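Local atomic coordinates of transcription factor inhibitor I-kappa-B-beta (Mus musculus, PDB entry 1OY3), a protein that inhibits the transcription factor NF-kappa-B by forming a complex with it and trapping it in the cytoplasm. Residues A48-A53 with H79-L84; T160-A165 with E172-L177. All coordinates share one frame; numbering follows the deposited sequence.

Contact 1: residues A48-A53 with H79-L84; sequences ALHLAA and HTALHL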
ATOM      1  N   ALA C  48     -17.779  -8.191  -5.344  1.00 17.80           N
ATOM      2  CA  ALA C  48     -17.695  -8.901  -6.615  1.00 13.36           C
ATOM      3  C   ALA C  48     -16.886  -8.060  -7.606  1.00 12.18           C
ATOM      4  O   ALA C  48     -16.151  -8.597  -8.439  1.00 12.73           O
ATOM      5  CB  ALA C  48     -19.091  -9.152  -7.162  1.00 19.01           C
ATOM      6  N   LEU C  49     -17.029  -6.738  -7.507  1.00 14.94           N
ATOM      7  CA  LEU C  49     -16.318  -5.815  -8.398  1.00 13.70           C
ATOM      8  C   LEU C  49     -14.821  -6.009  -8.200  1.00  8.86           C
ATOM      9  O   LEU C  49     -14.081  -6.152  -9.157  1.00 18.13           O
ATOM     10  CB  LEU C  49     -16.676  -4.354  -8.071  1.00  3.85           C
ATOM     11  CG  LEU C  49     -16.877  -3.343  -9.206  1.00 13.24           C
ATOM     12  CD1 LEU C  49     -16.397  -1.955  -8.760  1.00  7.34           C
ATOM     13  CD2 LEU C  49     -16.137  -3.790 -10.436  1.00  9.36           C
ATOM     14  N   HIS C  50     -14.388  -5.998  -6.942  1.00 15.43           N
ATOM     15  CA  HIS C  50     -12.977  -6.175  -6.597  1.00 14.26           C
ATOM     16  C   HIS C  50     -12.436  -7.441  -7.247  1.00 11.57           C
ATOM     17  O   HIS C  50     -11.347  -7.455  -7.823  1.00  9.32           O
ATOM     18  CB  HIS C  50     -12.795  -6.314  -5.083  1.00  9.58           C
ATOM     19  CG  HIS C  50     -12.953  -5.039  -4.316  1.00 20.99           C
ATOM     20  ND1 HIS C  50     -13.820  -4.920  -3.248  1.00 12.73           N
ATOM     21  CD2 HIS C  50     -12.300  -3.858  -4.402  1.00 19.62           C
ATOM     22  CE1 HIS C  50     -13.691  -3.723  -2.708  1.00 20.90           C
ATOM     23  NE2 HIS C  50     -12.774  -3.057  -3.390  1.00 23.46           N
ATOM     24  N   LEU C  51     -13.198  -8.518  -7.128  1.00 16.12           N
ATOM     25  CA  LEU C  51     -12.779  -9.785  -7.705  1.00 15.01           C
ATOM     26  C   LEU C  51     -12.626  -9.681  -9.217  1.00 13.91           C
ATOM     27  O   LEU C  51     -11.649 -10.159  -9.776  1.00 15.83           O
ATOM     28  CB  LEU C  51     -13.795 -10.879  -7.350  1.00 16.04           C
ATOM     29  CG  LEU C  51     -13.819 -11.189  -5.852  1.00 18.05           C
ATOM     30  CD1 LEU C  51     -14.949 -12.169  -5.523  1.00 21.55           C
ATOM     31  CD2 LEU C  51     -12.466 -11.744  -5.442  1.00 16.05           C
ATOM     32  N   ALA C  52     -13.597  -9.050  -9.867  1.00 10.37           N
ATOM     33  CA  ALA C  52     -13.589  -8.894 -11.313  1.00 15.84           C
ATOM     34  C   ALA C  52     -12.372  -8.068 -11.740  1.00 17.22           C
ATOM     35  O   ALA C  52     -11.729  -8.370 -12.754  1.00 17.32           O
ATOM     36  CB  ALA C  52     -14.887  -8.209 -11.768  1.00 17.54           C
ATOM     37  N   ALA C  53     -12.060  -7.041 -10.956  1.00 13.06           N
ATOM     38  CA  ALA C  53     -10.918  -6.174 -11.248  1.00 14.72           C
ATOM     39  C   ALA C  53      -9.593  -6.933 -11.163  1.00 12.52           C
ATOM     40  O   ALA C  53      -8.722  -6.784 -12.022  1.00 16.45           O
ATOM     41  CB  ALA C  53     -10.898  -4.992 -10.290  1.00  9.26           C
ATOM     42  N   HIS C  79      -8.081  -0.872  -0.736  1.00 12.54           N
ATOM     43  CA  HIS C  79      -8.067  -0.787  -2.191  1.00 16.91           C
ATOM     44  C   HIS C  79      -9.449  -0.773  -2.822  1.00 18.86           C
ATOM     45  O   HIS C  79     -10.278  -1.635  -2.530  1.00 21.78           O
ATOM     46  CB  HIS C  79      -7.301  -1.968  -2.789  1.00 16.95           C
ATOM     47  CG  HIS C  79      -5.900  -2.104  -2.285  1.00 20.37           C
ATOM     48  ND1 HIS C  79      -4.894  -1.236  -2.642  1.00 21.11           N
ATOM     49  CD2 HIS C  79      -5.336  -3.013  -1.453  1.00 22.21           C
ATOM     50  CE1 HIS C  79      -3.769  -1.603  -2.054  1.00 22.48           C
ATOM     51  NE2 HIS C  79      -4.011  -2.678  -1.327  1.00 17.79           N
ATOM     52  N   THR C  80      -9.706   0.209  -3.681  1.00 17.31           N
ATOM     53  CA  THR C  80     -10.975   0.262  -4.406  1.00 15.01           C
ATOM     54  C   THR C  80     -10.733  -0.668  -5.581  1.00 14.89           C
ATOM     55  O   THR C  80      -9.610  -1.173  -5.751  1.00 10.35           O
ATOM     56  CB  THR C  80     -11.251   1.643  -5.004  1.00 14.68           C
ATOM     57  OG1 THR C  80     -10.152   2.007  -5.848  1.00 17.12           O
ATOM     58  CG2 THR C  80     -11.423   2.688  -3.912  1.00  9.36           C
ATOM     59  N   ALA C  81     -11.765  -0.886  -6.394  1.00 17.35           N
ATOM     60  CA  ALA C  81     -11.637  -1.729  -7.579  1.00 15.21           C
ATOM     61  C   ALA C  81     -10.589  -1.113  -8.510  1.00 15.18           C
ATOM     62  O   ALA C  81      -9.801  -1.829  -9.129  1.00 15.19           O
ATOM     63  CB  ALA C  81     -12.982  -1.840  -8.313  1.00  5.29           C
ATOM     64  N   LEU C  82     -10.583   0.218  -8.606  1.00 11.84           N
ATOM     65  CA  LEU C  82      -9.612   0.905  -9.460  1.00 11.96           C
ATOM     66  C   LEU C  82      -8.197   0.679  -8.947  1.00 11.59           C
ATOM     67  O   LEU C  82      -7.275   0.548  -9.735  1.00 10.94           O
ATOM     68  CB  LEU C  82      -9.882   2.424  -9.536  1.00 11.69           C
ATOM     69  CG  LEU C  82      -8.893   3.207 -10.426  1.00 16.66           C
ATOM     70  CD1 LEU C  82      -8.906   2.610 -11.827  1.00 21.36           C
ATOM     71  CD2 LEU C  82      -9.245   4.712 -10.480  1.00  9.69           C
ATOM     72  N   HIS C  83      -8.017   0.652  -7.628  1.00 13.67           N
ATOM     73  CA  HIS C  83      -6.685   0.431  -7.055  1.00 13.56           C
ATOM     74  C   HIS C  83      -6.143  -0.920  -7.460  1.00 14.30           C
ATOM     75  O   HIS C  83      -4.969  -1.051  -7.767  1.00 16.18           O
ATOM     76  CB  HIS C  83      -6.707   0.461  -5.523  1.00 12.27           C
ATOM     77  CG  HIS C  83      -6.535   1.824  -4.931  1.00 14.37           C
ATOM     78  ND1 HIS C  83      -7.580   2.536  -4.387  1.00 12.34           N
ATOM     79  CD2 HIS C  83      -5.434   2.598  -4.784  1.00 15.04           C
ATOM     80  CE1 HIS C  83      -7.131   3.690  -3.927  1.00 18.00           C
ATOM     81  NE2 HIS C  83      -5.831   3.751  -4.157  1.00 14.73           N
ATOM     82  N   LEU C  84      -7.013  -1.924  -7.419  1.00 19.86           N
ATOM     83  CA  LEU C  84      -6.640  -3.288  -7.758  1.00 19.99           C
ATOM     84  C   LEU C  84      -6.268  -3.402  -9.229  1.00 17.10           C
ATOM     85  O   LEU C  84      -5.325  -4.107  -9.581  1.00 19.97           O
ATOM     86  CB  LEU C  84      -7.791  -4.246  -7.407  1.00 15.08           C
ATOM     87  CG  LEU C  84      -8.149  -4.276  -5.915  1.00 19.80           C
ATOM     88  CD1 LEU C  84      -9.417  -5.100  -5.684  1.00 21.99           C
ATOM     89  CD2 LEU C  84      -6.980  -4.862  -5.132  1.00 17.35           C
TER
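H50 reaches from the first turn of helix 48-55 to the start of the next repeat and meets both its backbone and L84. With CG beside the backbone N and anti to the carbonyl carbon (chi1 -74°), the side chain crosses that of L84 at about a right angle. H50 CB lies 3.6 Å from L84 CD1, and CG is only slightly farther from the same methyl. CD2 is the ring atom nearest L84, 3.4 Å from its CD1, and also lies near the carbonyl of H79. At the tip, H50 NE2 gives a weak, bent bond to H79 O (3.0 Å, 122° at the hydrogen), while the edge of the ring abuts the backbone of T80. The same NE2 has another weak acceptor in V73 O; the stronger hydrogen bond is at ND1, which accepts from T47 N, so both ring nitrogens are engaged in this buried setting. Beside the imidazole, A53 CB sits 3.5 Å from A81 O, and L49 CD1 packs on A81 CB at a tight 3.4 Å. T80 caps helix 81-85, its OG1 accepting from H83 N at 3.1 Å; H83 ND1 in turn accepts from T80 N in a nearly straight bond (174°), completing a capping box. This stacking of the TALHLA turns of successive repeats, here ANK 2 and ANK 3, with the histidine between them, is a hallmark of the ankyrin fold.

Contact 2: residues T160-A165 with E172-L177; sequences TPLHVA and EMVRLL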
ATOM      1  N   THR C 160      -2.993   6.640  -3.843  1.00 15.91           N
ATOM      2  CA  THR C 160      -4.142   6.863  -4.704  1.00 16.22           C
ATOM      3  C   THR C 160      -3.827   5.951  -5.884  1.00 15.30           C
ATOM      4  O   THR C 160      -2.726   5.407  -5.963  1.00 17.17           O
ATOM      5  CB  THR C 160      -4.192   8.294  -5.214  1.00 16.45           C
ATOM      6  OG1 THR C 160      -3.052   8.530  -6.048  1.00 14.75           O
ATOM      7  CG2 THR C 160      -4.185   9.277  -4.048  1.00 16.55           C
ATOM      8  N   PRO C 161      -4.774   5.769  -6.820  1.00 17.67           N
ATOM      9  CA  PRO C 161      -4.493   4.895  -7.963  1.00 14.88           C
ATOM     10  C   PRO C 161      -3.233   5.260  -8.756  1.00 16.03           C
ATOM     11  O   PRO C 161      -2.475   4.368  -9.171  1.00 14.53           O
ATOM     12  CB  PRO C 161      -5.764   5.012  -8.804  1.00 18.67           C
ATOM     13  CG  PRO C 161      -6.824   5.159  -7.754  1.00 22.11           C
ATOM     14  CD  PRO C 161      -6.191   6.177  -6.810  1.00 17.28           C
ATOM     15  N   LEU C 162      -2.992   6.557  -8.959  1.00  8.21           N
ATOM     16  CA  LEU C 162      -1.812   6.971  -9.732  1.00 11.93           C
ATOM     17  C   LEU C 162      -0.515   6.476  -9.086  1.00 10.37           C
ATOM     18  O   LEU C 162       0.382   5.960  -9.778  1.00 10.81           O
ATOM     19  CB  LEU C 162      -1.768   8.492  -9.894  1.00 10.91           C
ATOM     20  CG  LEU C 162      -0.604   8.992 -10.769  1.00 18.07           C
ATOM     21  CD1 LEU C 162      -0.697   8.394 -12.172  1.00  8.67           C
ATOM     22  CD2 LEU C 162      -0.636  10.519 -10.838  1.00 13.38           C
ATOM     23  N   HIS C 163      -0.416   6.654  -7.770  1.00 11.88           N
ATOM     24  CA  HIS C 163       0.747   6.192  -7.018  1.00 12.63           C
ATOM     25  C   HIS C 163       0.990   4.730  -7.334  1.00 13.29           C
ATOM     26  O   HIS C 163       2.114   4.318  -7.618  1.00 14.34           O
ATOM     27  CB  HIS C 163       0.500   6.321  -5.517  1.00 10.17           C
ATOM     28  CG  HIS C 163       0.470   7.727  -5.027  1.00 14.25           C
ATOM     29  ND1 HIS C 163      -0.390   8.145  -4.032  1.00 11.32           N
ATOM     30  CD2 HIS C 163       1.206   8.808  -5.372  1.00 12.46           C
ATOM     31  CE1 HIS C 163      -0.179   9.427  -3.790  1.00 20.92           C
ATOM     32  NE2 HIS C 163       0.784   9.852  -4.588  1.00 13.28           N
ATOM     33  N   VAL C 164      -0.076   3.941  -7.274  1.00 15.69           N
ATOM     34  CA  VAL C 164       0.023   2.515  -7.558  1.00 18.22           C
ATOM     35  C   VAL C 164       0.496   2.290  -8.997  1.00 18.81           C
ATOM     36  O   VAL C 164       1.430   1.530  -9.228  1.00 17.60           O
ATOM     37  CB  VAL C 164      -1.343   1.807  -7.324  1.00 15.88           C
ATOM     38  CG1 VAL C 164      -1.192   0.288  -7.451  1.00 12.12           C
ATOM     39  CG2 VAL C 164      -1.863   2.154  -5.931  1.00 21.77           C
ATOM     40  N   ALA C 165      -0.123   2.965  -9.965  1.00 16.17           N
ATOM     41  CA  ALA C 165       0.283   2.779 -11.360  1.00 16.05           C
ATOM     42  C   ALA C 165       1.769   3.101 -11.567  1.00 17.03           C
ATOM     43  O   ALA C 165       2.462   2.409 -12.308  1.00 17.73           O
ATOM     44  CB  ALA C 165      -0.586   3.627 -12.282  1.00  9.68           C
ATOM     45  N   GLU C 172       1.129   2.640 -19.439  1.00 17.08           N
ATOM     46  CA  GLU C 172      -0.192   2.613 -20.029  1.00 14.88           C
ATOM     47  C   GLU C 172      -1.245   3.053 -19.002  1.00 15.14           C
ATOM     48  O   GLU C 172      -2.142   3.850 -19.314  1.00 13.56           O
ATOM     49  CB  GLU C 172      -0.511   1.209 -20.534  1.00 23.63           C
ATOM     50  CG  GLU C 172      -1.019   1.191 -21.958  1.00 33.05           C
ATOM     51  CD  GLU C 172      -1.941   2.360 -22.252  1.00 41.12           C
ATOM     52  OE1 GLU C 172      -2.996   2.475 -21.593  1.00 47.96           O
ATOM     53  OE2 GLU C 172      -1.604   3.168 -23.143  1.00 42.42           O
ATOM     54  N   MET C 173      -1.137   2.550 -17.776  1.00 13.63           N
ATOM     55  CA  MET C 173      -2.108   2.921 -16.744  1.00 16.02           C
ATOM     56  C   MET C 173      -1.953   4.388 -16.351  1.00 14.44           C
ATOM     57  O   MET C 173      -2.941   5.066 -16.069  1.00 14.95           O
ATOM     58  CB  MET C 173      -1.972   2.046 -15.493  1.00  8.12           C
ATOM     59  CG  MET C 173      -3.142   2.264 -14.504  1.00 13.42           C
ATOM     60  SD  MET C 173      -4.753   1.688 -15.168  1.00 16.74           S
ATOM     61  CE  MET C 173      -4.607  -0.074 -14.730  1.00 14.58           C
ATOM     62  N   VAL C 174      -0.715   4.871 -16.338  1.00 13.37           N
ATOM     63  CA  VAL C 174      -0.459   6.267 -15.997  1.00 16.70           C
ATOM     64  C   VAL C 174      -1.168   7.144 -17.033  1.00 17.33           C
ATOM     65  O   VAL C 174      -1.789   8.151 -16.691  1.00 18.97           O
ATOM     66  CB  VAL C 174       1.063   6.580 -16.006  1.00 16.11           C
ATOM     67  CG1 VAL C 174       1.305   8.088 -15.864  1.00 17.80           C
ATOM     68  CG2 VAL C 174       1.740   5.845 -14.875  1.00 22.87           C
ATOM     69  N   ARG C 175      -1.086   6.747 -18.299  1.00 22.60           N
ATOM     70  CA  ARG C 175      -1.734   7.500 -19.368  1.00 21.60           C
ATOM     71  C   ARG C 175      -3.248   7.615 -19.159  1.00 20.17           C
ATOM     72  O   ARG C 175      -3.810   8.707 -19.269  1.00 18.43           O
ATOM     73  CB  ARG C 175      -1.411   6.871 -20.733  1.00 22.81           C
ATOM     74  CG  ARG C 175      -0.062   7.322 -21.294  1.00 22.98           C
ATOM     75  CD  ARG C 175       0.168   6.849 -22.714  1.00 26.41           C
ATOM     76  NE  ARG C 175       0.616   5.464 -22.765  1.00 33.54           N
ATOM     77  CZ  ARG C 175       1.886   5.096 -22.903  1.00 37.62           C
ATOM     78  NH1 ARG C 175       2.837   6.020 -23.014  1.00 36.91           N
ATOM     79  NH2 ARG C 175       2.206   3.807 -22.915  1.00 35.16           N
ATOM     80  N   LEU C 176      -3.900   6.495 -18.854  1.00 15.09           N
ATOM     81  CA  LEU C 176      -5.339   6.481 -18.604  1.00 14.85           C
ATOM     82  C   LEU C 176      -5.697   7.367 -17.415  1.00 18.06           C
ATOM     83  O   LEU C 176      -6.669   8.126 -17.455  1.00 15.93           O
ATOM     84  CB  LEU C 176      -5.823   5.053 -18.332  1.00 19.54           C
ATOM     85  CG  LEU C 176      -6.235   4.174 -19.516  1.00 19.80           C
ATOM     86  CD1 LEU C 176      -5.448   4.529 -20.770  1.00 29.58           C
ATOM     87  CD2 LEU C 176      -6.025   2.720 -19.123  1.00 21.32           C
ATOM     88  N   LEU C 177      -4.916   7.259 -16.345  1.00 19.30           N
ATOM     89  CA  LEU C 177      -5.159   8.076 -15.169  1.00 21.62           C
ATOM     90  C   LEU C 177      -4.976   9.562 -15.493  1.00 20.33           C
ATOM     91  O   LEU C 177      -5.796  10.392 -15.106  1.00 18.60           O
ATOM     92  CB  LEU C 177      -4.225   7.652 -14.032  1.00 22.97           C
ATOM     93  CG  LEU C 177      -4.561   6.260 -13.472  1.00 17.99           C
ATOM     94  CD1 LEU C 177      -3.636   5.945 -12.308  1.00 18.87           C
ATOM     95  CD2 LEU C 177      -6.030   6.213 -13.030  1.00 21.54           C
TER
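L177 sends its CD1 methyl into the N-terminal part of helix 161-167, against P161, L162 and A165. Its CG stands beside the backbone N (chi1 -69°) and the chain beyond is extended, which carries CD1 right up to the opposing backbone: it lies a tight 3.3 Å from L162 CA and 3.8 Å from A165 CB. L162 takes the other course, with CG anti to its own backbone N (chi1 -176°). Its side chain slides past that of L177 in the opposite direction, and the two CD1 methyls meet at 3.8 Å. The segments belong to the paired antiparallel helices of one ankyrin repeat, ANK 4; the axes of 161-165 and 172-177 run at 158° to each other and approach to 9.2 Å. M173 brings CG within 3.7 Å of A165 CB, then bends at chi2 and chi3, turning the thioether away toward H91 and A94 of the preceding helix 91-97. V174 touches the same alanine with CG2, at 4.1 Å, and turns CG1 to L162 CD1 at 4.2 Å. On the far side of helix 161-167, H163 ND1 accepts from T160 N at 3.0 Å, while NE2 bonds to K186 O.

In the fold
Contact 1 joins two successive repeats, ANK 2 and ANK 3, whereas contact 2 packs the two helices within ANK 4. Their centres are about 14 Å apart, and they touch directly although the unmodelled residues 109-143 fall between them in sequence. H83, whose ring takes part in the capping box of contact 1, and L82 make the junction: H83 NE2 bonds to H159 O, and H83 CD2 lies 3.8 Å from V164 CG2. L82 CD2 packs 3.7 Å from P161 CG. Helix packing thus continues from ANK 3 to ANK 4 across the long sequence gap between them. In the assembly, L51 and L84 of contact 1 also pack against another protein chain, which does not touch the segments of contact 2.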